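Local structure of flagellar hook-associated protein 2 (Helicobacter pylori, 6IWY) at residues 46-51 with 109-114; 84-89 with 99-104; 58-63 with 75-80; 54-59 with 355-360. The protein caps the growing tip of the flagellar filament, promoting polymerisation of flagellin monomers there and keeping exported subunits from leaking out. All coordinates share one frame; numbering follows the deposited sequence.

The four contacts lie close together, their centres 8 to 16 Å apart. Interactions 1 and 2 share a four-stranded antiparallel sheet, in which strand 110-116 lies between 42-49 and 97-103; helix 82-92, half of interaction 2, packs on it. Interaction 3 joins the two strands of hairpin 61-67/70-76. Interaction 4 ties the loop after strand 42-49 to residues 355-360, which run from the end of helix 349-356 into strand 359-361, outermost in the same sheet within this chain. Along the chain, interaction 3 closes before interaction 2 opens; both are nested inside the loop closed by interaction 1, while interaction 4 crosses it. Sequence-distant pieces of this central part of the cap protein thus form one compact region.

Interaction 1: 46-51 with 109-114; sequences GAKFSS and PYQLMV
Phe49 and Tyr110 oppose each other as an antiparallel hydrogen-bonded pair, their side chains leaving the same face of the sheet without one ring stacking on the other. Phe49 N donates to Tyr110 O at 2.8 Å, almost straight at 171°, and Tyr110 N returns the bond to Phe49 O at 3.0 Å. The two side chains are nearest at their CB atoms, Phe49 CB lying 4.5 Å from Tyr110 CB. Each ring instead presents an edge to the opposite backbone: Phe49 to Tyr110 O, and Tyr110 to Phe49 O and Ser50 O, with Tyr110 CD2 3.7 Å from Ser50 O. Leu82 of helix 82-92 packs against both aromatic side chains. The pair joins the two inner strands of a four-stranded antiparallel sheet, 42-49 and 110-116, whose short segments here run 131° apart, well short of a straight antiparallel match. On the other face, Lys48 and Gln111 cross at about a right angle, Lys48 CD lying 3.8 Å from Gln111 OE1, while Lys48 NZ bonds to Gly105 O. Gln111 sets CG anti to its backbone N (chi1 161°), and a bend at the next torsion turns CD toward the 46-51 backbone. There NE2 donates twice, to Gly46 O at 3.1 Å and to Leu112 O at 2.9 Å. Both acceptors lie close to the amide plane of Gln111, which fixes the rotation of the amide, although NE2 itself sits well above the carbonyl plane of Gly46.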
# COMPACT_ATOMS: atom_id res chain seq x y z
N GLY A 46 10.06 -7.95 4.48
CA GLY A 46 10.84 -8.98 3.85
C GLY A 46 11.39 -9.90 4.90
O GLY A 46 11.15 -9.68 6.10
N ALA A 47 12.13 -10.92 4.45
CA ALA A 47 12.52 -12.04 5.30
C ALA A 47 13.85 -11.72 5.96
O ALA A 47 14.35 -10.62 5.80
CB ALA A 47 12.60 -13.33 4.50
N LYS A 48 14.39 -12.68 6.71
CA LYS A 48 15.71 -12.54 7.29
C LYS A 48 16.78 -12.97 6.30
O LYS A 48 16.64 -14.01 5.65
CB LYS A 48 15.82 -13.45 8.53
CG LYS A 48 14.70 -13.30 9.61
CD LYS A 48 14.69 -11.90 10.27
CE LYS A 48 15.92 -11.70 11.18
NZ LYS A 48 16.00 -12.77 12.17
N PHE A 49 17.86 -12.19 6.20
CA PHE A 49 19.05 -12.56 5.40
C PHE A 49 20.38 -12.71 6.20
O PHE A 49 20.63 -12.03 7.21
CB PHE A 49 19.25 -11.57 4.27
CG PHE A 49 18.04 -11.40 3.38
CD1 PHE A 49 17.06 -10.42 3.67
CD2 PHE A 49 17.87 -12.19 2.24
CE1 PHE A 49 15.95 -10.25 2.85
CE2 PHE A 49 16.75 -12.01 1.41
CZ PHE A 49 15.78 -11.04 1.73
N SER A 50 21.23 -13.62 5.73
CA SER A 50 22.57 -13.83 6.26
C SER A 50 23.53 -12.72 5.92
O SER A 50 24.55 -12.57 6.55
CB SER A 50 23.15 -15.12 5.67
OG SER A 50 22.12 -16.05 5.41
N SER A 51 23.23 -11.96 4.89
CA SER A 51 24.16 -10.95 4.42
C SER A 51 23.39 -9.94 3.60
O SER A 51 22.43 -10.29 2.91
CB SER A 51 25.27 -11.62 3.59
OG SER A 51 25.91 -10.71 2.71
N PRO A 109 20.75 -12.28 10.65
CA PRO A 109 20.44 -11.05 11.38
C PRO A 109 19.81 -9.94 10.59
O PRO A 109 19.13 -9.09 11.17
CB PRO A 109 21.80 -10.59 11.91
CG PRO A 109 22.81 -11.58 11.43
CD PRO A 109 22.19 -12.52 10.49
N TYR A 110 20.01 -9.93 9.28
CA TYR A 110 19.69 -8.75 8.48
C TYR A 110 18.25 -8.70 8.00
O TYR A 110 17.75 -9.61 7.34
CB TYR A 110 20.67 -8.64 7.32
CG TYR A 110 22.10 -8.41 7.78
CD1 TYR A 110 22.47 -7.24 8.42
CD2 TYR A 110 23.08 -9.37 7.58
CE1 TYR A 110 23.76 -7.02 8.84
CE2 TYR A 110 24.41 -9.17 7.99
CZ TYR A 110 24.74 -7.98 8.62
OH TYR A 110 26.05 -7.75 9.05
N GLN A 111 17.60 -7.59 8.31
CA GLN A 111 16.18 -7.42 8.06
C GLN A 111 15.97 -6.08 7.42
O GLN A 111 16.54 -5.10 7.86
CB GLN A 111 15.42 -7.46 9.37
CG GLN A 111 14.05 -6.87 9.32
CD GLN A 111 13.06 -7.74 8.63
OE1 GLN A 111 12.72 -8.82 9.13
NE2 GLN A 111 12.53 -7.26 7.49
N LEU A 112 15.13 -6.03 6.39
CA LEU A 112 14.95 -4.79 5.66
C LEU A 112 13.96 -3.96 6.45
O LEU A 112 12.92 -4.45 6.87
CB LEU A 112 14.45 -5.09 4.24
CG LEU A 112 14.18 -3.93 3.27
CD1 LEU A 112 15.44 -3.17 2.98
CD2 LEU A 112 13.55 -4.45 1.97
N MET A 113 14.32 -2.70 6.70
CA MET A 113 13.41 -1.77 7.36
C MET A 113 13.04 -0.74 6.34
O MET A 113 13.83 -0.43 5.47
CB MET A 113 14.08 -1.07 8.54
CG MET A 113 14.71 -2.01 9.54
SD MET A 113 13.49 -2.99 10.40
CE MET A 113 12.61 -1.78 11.38
N VAL A 114 11.82 -0.22 6.46
CA VAL A 114 11.28 0.83 5.61
C VAL A 114 10.74 1.85 6.59
O VAL A 114 9.73 1.62 7.24
CB VAL A 114 10.11 0.32 4.76
CG1 VAL A 114 9.57 1.43 3.88
CG2 VAL A 114 10.57 -0.86 3.94

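Interaction 2: 84-89 with 99-104; sequences DVAQSI and GIVMKT
Ala86 and Gly99 form the tight part of this contact, with their CA atoms only 4.3 Å apart. Because Gly99 has no side chain, the strand backbone can lie directly against the helix. Gly99 CA makes a CA-H...O contact with Ala86 O at 3.4 Å, and Ala86 CB packs 3.5 Å from Gly99 O. One turn further along the helix, Ile89 adds its branch: CG2, anti to the backbone N, rests 3.7 Å from Gly99 N. No hydrogen bond links the two segments directly. Instead Thr90 OG1, just beyond 84-89, bonds to both Ala86 O and Gly99 N and so bridges helix and strand at their closest point. Past Gly99 the contact thins quickly. Val101 is the last strand residue to take a real share, its CG2 reaching Ala86 CB at 3.9 Å, while Ile100 turns its side chain away from the helix. The exposed side belongs to Gln87, which points away from the strand and is bonded through NE2 to Asp91. The short segments of helix and strand run at 144° to each other. Val85 and Ala86 also pack on Leu112 of strand 110-116, so the contact is part of a helix lying on one face of an antiparallel sheet, here helix 82-92 followed directly in the chain by strand 97-103, outermost in the sheet within this chain.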
# COMPACT_ATOMS: atom_id res chain seq x y z
N ASP A 84 20.81 -3.89 -2.54
CA ASP A 84 20.19 -3.26 -3.69
C ASP A 84 18.76 -2.78 -3.39
O ASP A 84 18.43 -1.62 -3.62
CB ASP A 84 20.13 -4.22 -4.89
CG ASP A 84 21.50 -4.57 -5.47
OD1 ASP A 84 22.54 -3.95 -5.12
OD2 ASP A 84 21.52 -5.47 -6.34
N VAL A 85 17.90 -3.67 -2.87
CA VAL A 85 16.50 -3.29 -2.66
C VAL A 85 16.36 -2.15 -1.66
O VAL A 85 15.52 -1.28 -1.81
CB VAL A 85 15.64 -4.45 -2.16
CG1 VAL A 85 14.25 -3.92 -1.83
CG2 VAL A 85 15.56 -5.54 -3.19
N ALA A 86 17.20 -2.15 -0.64
CA ALA A 86 17.16 -1.11 0.37
C ALA A 86 17.36 0.24 -0.30
O ALA A 86 16.63 1.19 -0.05
CB ALA A 86 18.22 -1.34 1.40
N GLN A 87 18.37 0.32 -1.15
CA GLN A 87 18.73 1.57 -1.79
C GLN A 87 17.68 2.00 -2.82
O GLN A 87 17.42 3.24 -3.07
CB GLN A 87 20.04 1.43 -2.55
CG GLN A 87 20.50 2.76 -3.22
CD GLN A 87 20.93 3.80 -2.18
OE1 GLN A 87 21.67 3.49 -1.26
NE2 GLN A 87 20.45 5.04 -2.32
N SER A 88 17.11 0.99 -3.47
CA SER A 88 16.19 1.27 -4.52
C SER A 88 14.90 1.85 -3.91
O SER A 88 14.28 2.68 -4.55
CB SER A 88 15.96 0.04 -5.41
OG SER A 88 14.91 -0.77 -4.95
N ILE A 89 14.55 1.47 -2.67
CA ILE A 89 13.40 2.08 -1.96
C ILE A 89 13.67 3.55 -1.73
O ILE A 89 12.84 4.41 -2.04
CB ILE A 89 13.09 1.41 -0.61
CG1 ILE A 89 12.44 0.06 -0.84
CG2 ILE A 89 12.18 2.30 0.23
CD1 ILE A 89 12.31 -0.74 0.39
N GLY A 99 14.75 3.04 2.85
CA GLY A 99 15.04 1.60 2.92
C GLY A 99 16.38 1.37 3.56
O GLY A 99 17.41 1.65 2.98
N ILE A 100 16.34 0.84 4.78
CA ILE A 100 17.47 0.73 5.69
C ILE A 100 17.56 -0.71 6.16
O ILE A 100 16.53 -1.35 6.40
CB ILE A 100 17.18 1.61 6.95
CG1 ILE A 100 17.28 3.10 6.61
CG2 ILE A 100 18.10 1.26 8.09
CD1 ILE A 100 16.76 4.01 7.71
N VAL A 101 18.79 -1.19 6.36
CA VAL A 101 19.08 -2.55 6.82
C VAL A 101 19.58 -2.50 8.26
O VAL A 101 20.54 -1.79 8.58
CB VAL A 101 20.21 -3.20 5.98
CG1 VAL A 101 20.20 -4.73 6.18
CG2 VAL A 101 20.09 -2.83 4.50
N MET A 102 18.96 -3.30 9.13
CA MET A 102 19.21 -3.25 10.56
C MET A 102 19.50 -4.67 10.98
O MET A 102 18.81 -5.59 10.54
CB MET A 102 17.98 -2.71 11.29
CG MET A 102 18.11 -2.40 12.80
SD MET A 102 16.46 -2.25 13.60
CE MET A 102 16.79 -0.86 14.66
N LYS A 103 20.55 -4.85 11.78
CA LYS A 103 20.78 -6.12 12.44
C LYS A 103 19.67 -6.37 13.49
O LYS A 103 19.30 -5.48 14.26
CB LYS A 103 22.13 -6.13 13.14
CG LYS A 103 23.30 -6.62 12.30
CD LYS A 103 24.51 -6.85 13.18
CE LYS A 103 25.71 -7.26 12.37
NZ LYS A 103 26.96 -7.13 13.19
N THR A 104 19.15 -7.59 13.52
CA THR A 104 18.28 -8.00 14.59
C THR A 104 18.72 -9.37 15.12
O THR A 104 19.91 -9.64 15.25
CB THR A 104 16.83 -8.04 14.16
OG1 THR A 104 16.76 -8.69 12.89
CG2 THR A 104 16.29 -6.66 14.07

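Interaction 3: 58-63 with 75-80; sequences QVDTTL and NIKAGM
Asp60 and Ala78 are linked by a side-chain to backbone bond: Asp60 sets CG beside its backbone N (chi1 -66°), and OD1 accepts from Ala78 N at 2.6 Å, met nearly end-on to its C-O bond. Ala78 CB nestles against the same OD1 and against Gln58 O, each 3.5 Å away. The ammonium of Lys77 is not in contact with this carboxylate, Lys77 NZ being 4.7 Å from Asp60 OD2, though the opposite charges may still attract. Thr61 and Ile76 follow as a hydrogen-bonded antiparallel pair, Thr61 N donating to Ile76 O at 2.9 Å and Ile76 N to Thr61 O at 2.7 Å. Their side chains lie side by side and point the same way. Thr61 turns OG1 anti to its backbone N (chi1 -161°), where it bonds to Gln347 O and Ser352 OG; its CG2 is left between the backbone N and the carbonyl carbon and meets Ile76 CB at 4.2 Å. Ile76 sends CD1 toward Leu63 CB, 4.4 Å away, and also packs on Val85 of helix 82-92. Beyond the pair, Lys77 to Met80 form a type II turn, with Gly79 at its third position (phi 88°). The whole is the open end of the beta hairpin 61-67/70-76, where the second strand turns off toward helix 82-92.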
# COMPACT_ATOMS: atom_id res chain seq x y z
N GLN A 58 14.59 -13.54 -7.01
CA GLN A 58 15.02 -14.13 -8.27
C GLN A 58 14.07 -13.82 -9.41
O GLN A 58 14.19 -14.40 -10.48
CB GLN A 58 15.08 -15.64 -8.13
CG GLN A 58 15.84 -16.08 -6.91
CD GLN A 58 16.44 -17.47 -7.04
OE1 GLN A 58 16.30 -18.28 -6.12
NE2 GLN A 58 17.14 -17.74 -8.15
N VAL A 59 13.12 -12.91 -9.17
CA VAL A 59 12.12 -12.58 -10.18
C VAL A 59 11.95 -11.07 -10.21
O VAL A 59 12.21 -10.41 -9.20
CB VAL A 59 10.74 -13.27 -9.87
CG1 VAL A 59 10.90 -14.79 -9.76
CG2 VAL A 59 10.11 -12.72 -8.60
N ASP A 60 11.56 -10.51 -11.35
CA ASP A 60 11.16 -9.10 -11.39
C ASP A 60 9.80 -8.93 -10.73
O ASP A 60 8.88 -9.77 -10.89
CB ASP A 60 11.02 -8.58 -12.82
CG ASP A 60 12.32 -8.55 -13.59
OD1 ASP A 60 13.40 -8.79 -13.01
OD2 ASP A 60 12.24 -8.27 -14.81
N THR A 61 9.65 -7.81 -10.03
CA THR A 61 8.42 -7.53 -9.35
C THR A 61 8.42 -6.09 -8.86
O THR A 61 9.37 -5.37 -9.10
CB THR A 61 8.17 -8.54 -8.20
OG1 THR A 61 6.78 -8.52 -7.85
CG2 THR A 61 8.99 -8.21 -6.97
N THR A 62 7.33 -5.69 -8.21
CA THR A 62 7.07 -4.30 -7.85
C THR A 62 6.70 -4.26 -6.41
O THR A 62 5.82 -4.99 -6.01
CB THR A 62 5.83 -3.76 -8.59
OG1 THR A 62 5.95 -4.00 -10.00
CG2 THR A 62 5.67 -2.24 -8.35
N LEU A 63 7.35 -3.42 -5.62
CA LEU A 63 6.91 -3.21 -4.26
C LEU A 63 6.00 -2.01 -4.28
O LEU A 63 6.43 -0.94 -4.66
CB LEU A 63 8.06 -2.97 -3.31
CG LEU A 63 7.70 -2.51 -1.89
CD1 LEU A 63 7.04 -3.59 -1.11
CD2 LEU A 63 8.95 -2.02 -1.17
N ASN A 75 10.45 -0.78 -8.52
CA ASN A 75 10.69 -1.92 -9.39
C ASN A 75 11.79 -2.71 -8.76
O ASN A 75 12.72 -2.14 -8.22
CB ASN A 75 11.13 -1.46 -10.75
CG ASN A 75 10.13 -0.54 -11.39
OD1 ASN A 75 10.49 0.56 -11.82
ND2 ASN A 75 8.88 -0.97 -11.48
N ILE A 76 11.68 -4.03 -8.81
CA ILE A 76 12.72 -4.88 -8.27
C ILE A 76 13.12 -5.87 -9.37
O ILE A 76 12.24 -6.45 -10.03
CB ILE A 76 12.20 -5.57 -7.04
CG1 ILE A 76 11.74 -4.50 -6.02
CG2 ILE A 76 13.24 -6.49 -6.48
CD1 ILE A 76 11.81 -4.94 -4.59
N LYS A 77 14.41 -6.05 -9.60
CA LYS A 77 14.84 -6.87 -10.73
C LYS A 77 15.27 -8.25 -10.24
O LYS A 77 15.72 -8.40 -9.13
CB LYS A 77 15.98 -6.20 -11.53
CG LYS A 77 15.68 -4.81 -12.05
CD LYS A 77 14.58 -4.84 -13.10
CE LYS A 77 14.03 -3.46 -13.43
NZ LYS A 77 12.85 -3.60 -14.30
N ALA A 78 15.15 -9.26 -11.10
CA ALA A 78 15.64 -10.60 -10.80
C ALA A 78 17.12 -10.57 -10.39
O ALA A 78 17.96 -9.99 -11.08
CB ALA A 78 15.44 -11.50 -12.02
N GLY A 79 17.43 -11.18 -9.25
CA GLY A 79 18.80 -11.29 -8.78
C GLY A 79 19.32 -10.15 -7.92
O GLY A 79 20.44 -10.21 -7.44
N MET A 80 18.52 -9.10 -7.74
CA MET A 80 18.86 -8.01 -6.80
C MET A 80 19.21 -8.51 -5.37
O MET A 80 18.57 -9.43 -4.83
CB MET A 80 17.67 -7.04 -6.68
CG MET A 80 17.94 -5.59 -7.09
SD MET A 80 16.39 -4.73 -7.51
CE MET A 80 16.94 -3.06 -7.88

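Interaction 4: 54-59 with 355-360; sequences DIFSQV and TLFMSK
Phe56 sets CG anti to its backbone N (chi1 -167°), whereas Phe357 places CG beside its own backbone N (chi1 -60°); the two side chains cross at about a right angle and meet at their CE1 atoms, 3.8 Å apart. Phe357 CE1 comes in at the edge of the Phe56 ring, near its plane. Phe56 CZ also lies 3.6 Å from Leu356 O, while Leu356 CB sits over the centre of one Phe357 ring face. From there the two branches of Leu356 spread over the backbone and side chains of the loop: CD2 lies 3.6 Å from Phe56 O, and CD1 is 3.6 Å from Ser57 CB and 4.3 Å from Val59 CG2. Ser57 OG donates to Val59 O at 2.6 Å, in the carbonyl plane and on a lone pair, which ties the Ser57 side chain back to the loop's own backbone while its CB faces Leu356. Phe56 further packs on Leu82 and Val85 of helix 82-92, and Phe357 on Thr61 and Leu63. The contact is largely buried, mainly apolar packing, in which a loop between two strands closes over the C-terminal end of helix 349-356, where Phe357 leaves helical geometry ahead of strand 359-361.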
# COMPACT_ATOMS: atom_id res chain seq x y z
N ASP A 54 23.13 -11.14 -0.01
CA ASP A 54 22.29 -12.24 -0.51
C ASP A 54 21.16 -11.73 -1.43
O ASP A 54 20.66 -10.61 -1.30
CB ASP A 54 21.67 -13.06 0.63
CG ASP A 54 22.71 -13.79 1.47
OD1 ASP A 54 23.77 -14.26 0.95
OD2 ASP A 54 22.44 -13.89 2.69
N ILE A 55 20.76 -12.60 -2.35
CA ILE A 55 19.73 -12.29 -3.32
C ILE A 55 18.40 -12.10 -2.62
O ILE A 55 17.93 -12.99 -1.90
CB ILE A 55 19.66 -13.38 -4.42
CG1 ILE A 55 21.03 -13.45 -5.16
CG2 ILE A 55 18.52 -13.10 -5.43
CD1 ILE A 55 21.12 -14.47 -6.28
N PHE A 56 17.82 -10.92 -2.81
CA PHE A 56 16.49 -10.61 -2.31
C PHE A 56 15.40 -11.32 -3.11
O PHE A 56 14.53 -11.93 -2.54
CB PHE A 56 16.24 -9.10 -2.29
CG PHE A 56 15.02 -8.71 -1.51
CD1 PHE A 56 13.78 -8.71 -2.10
CD2 PHE A 56 15.11 -8.40 -0.15
CE1 PHE A 56 12.65 -8.37 -1.37
CE2 PHE A 56 13.99 -8.06 0.58
CZ PHE A 56 12.76 -8.05 -0.02
N SER A 57 15.44 -11.23 -4.43
CA SER A 57 14.42 -11.84 -5.29
C SER A 57 15.02 -12.35 -6.59
O SER A 57 15.82 -11.67 -7.20
CB SER A 57 13.35 -10.82 -5.65
OG SER A 57 12.58 -11.27 -6.76
N GLN A 58 14.59 -13.54 -7.01
CA GLN A 58 15.02 -14.13 -8.27
C GLN A 58 14.07 -13.82 -9.41
O GLN A 58 14.19 -14.40 -10.48
CB GLN A 58 15.08 -15.64 -8.13
CG GLN A 58 15.84 -16.08 -6.91
CD GLN A 58 16.44 -17.47 -7.04
OE1 GLN A 58 16.30 -18.28 -6.12
NE2 GLN A 58 17.14 -17.74 -8.15
N VAL A 59 13.12 -12.91 -9.17
CA VAL A 59 12.12 -12.58 -10.18
C VAL A 59 11.95 -11.07 -10.21
O VAL A 59 12.21 -10.41 -9.20
CB VAL A 59 10.74 -13.27 -9.87
CG1 VAL A 59 10.90 -14.79 -9.76
CG2 VAL A 59 10.11 -12.72 -8.60
N THR A 355 5.80 -14.12 -0.36
CA THR A 355 7.13 -14.68 -0.23
C THR A 355 8.13 -13.54 -0.01
O THR A 355 8.88 -13.54 0.94
CB THR A 355 7.49 -15.44 -1.51
OG1 THR A 355 6.39 -15.35 -2.43
CG2 THR A 355 7.77 -16.87 -1.22
N LEU A 356 8.09 -12.54 -0.89
CA LEU A 356 9.05 -11.45 -0.84
C LEU A 356 8.74 -10.34 0.15
O LEU A 356 9.69 -9.72 0.63
CB LEU A 356 9.22 -10.81 -2.22
CG LEU A 356 9.74 -11.75 -3.31
CD1 LEU A 356 9.93 -10.99 -4.64
CD2 LEU A 356 11.03 -12.44 -2.86
N PHE A 357 7.47 -10.07 0.45
CA PHE A 357 7.10 -8.80 1.11
C PHE A 357 6.22 -8.84 2.33
O PHE A 357 5.39 -7.99 2.52
CB PHE A 357 6.41 -7.87 0.10
CG PHE A 357 7.24 -7.52 -1.08
CD1 PHE A 357 8.52 -7.03 -0.93
CD2 PHE A 357 6.71 -7.63 -2.35
CE1 PHE A 357 9.27 -6.68 -2.02
CE2 PHE A 357 7.46 -7.30 -3.44
CZ PHE A 357 8.75 -6.81 -3.28
N MET A 358 6.39 -9.81 3.20
CA MET A 358 5.75 -9.69 4.51
C MET A 358 6.10 -8.32 5.10
O MET A 358 7.25 -7.85 4.97
CB MET A 358 6.21 -10.81 5.43
CG MET A 358 5.20 -12.00 5.55
SD MET A 358 3.70 -12.06 4.47
CE MET A 358 2.88 -13.50 5.19
N SER A 359 5.12 -7.66 5.70
CA SER A 359 5.38 -6.43 6.41
C SER A 359 4.85 -6.52 7.82
O SER A 359 3.83 -7.14 8.04
CB SER A 359 4.73 -5.28 5.70
OG SER A 359 3.30 -5.45 5.66
N LYS A 360 5.56 -5.89 8.75
CA LYS A 360 5.07 -5.66 10.12
C LYS A 360 5.40 -4.23 10.52
O LYS A 360 6.53 -3.80 10.36
CB LYS A 360 5.73 -6.65 11.09
CG LYS A 360 5.40 -6.47 12.59
CD LYS A 360 5.67 -7.74 13.39
CE LYS A 360 7.04 -7.81 14.09
NZ LYS A 360 6.97 -7.55 15.58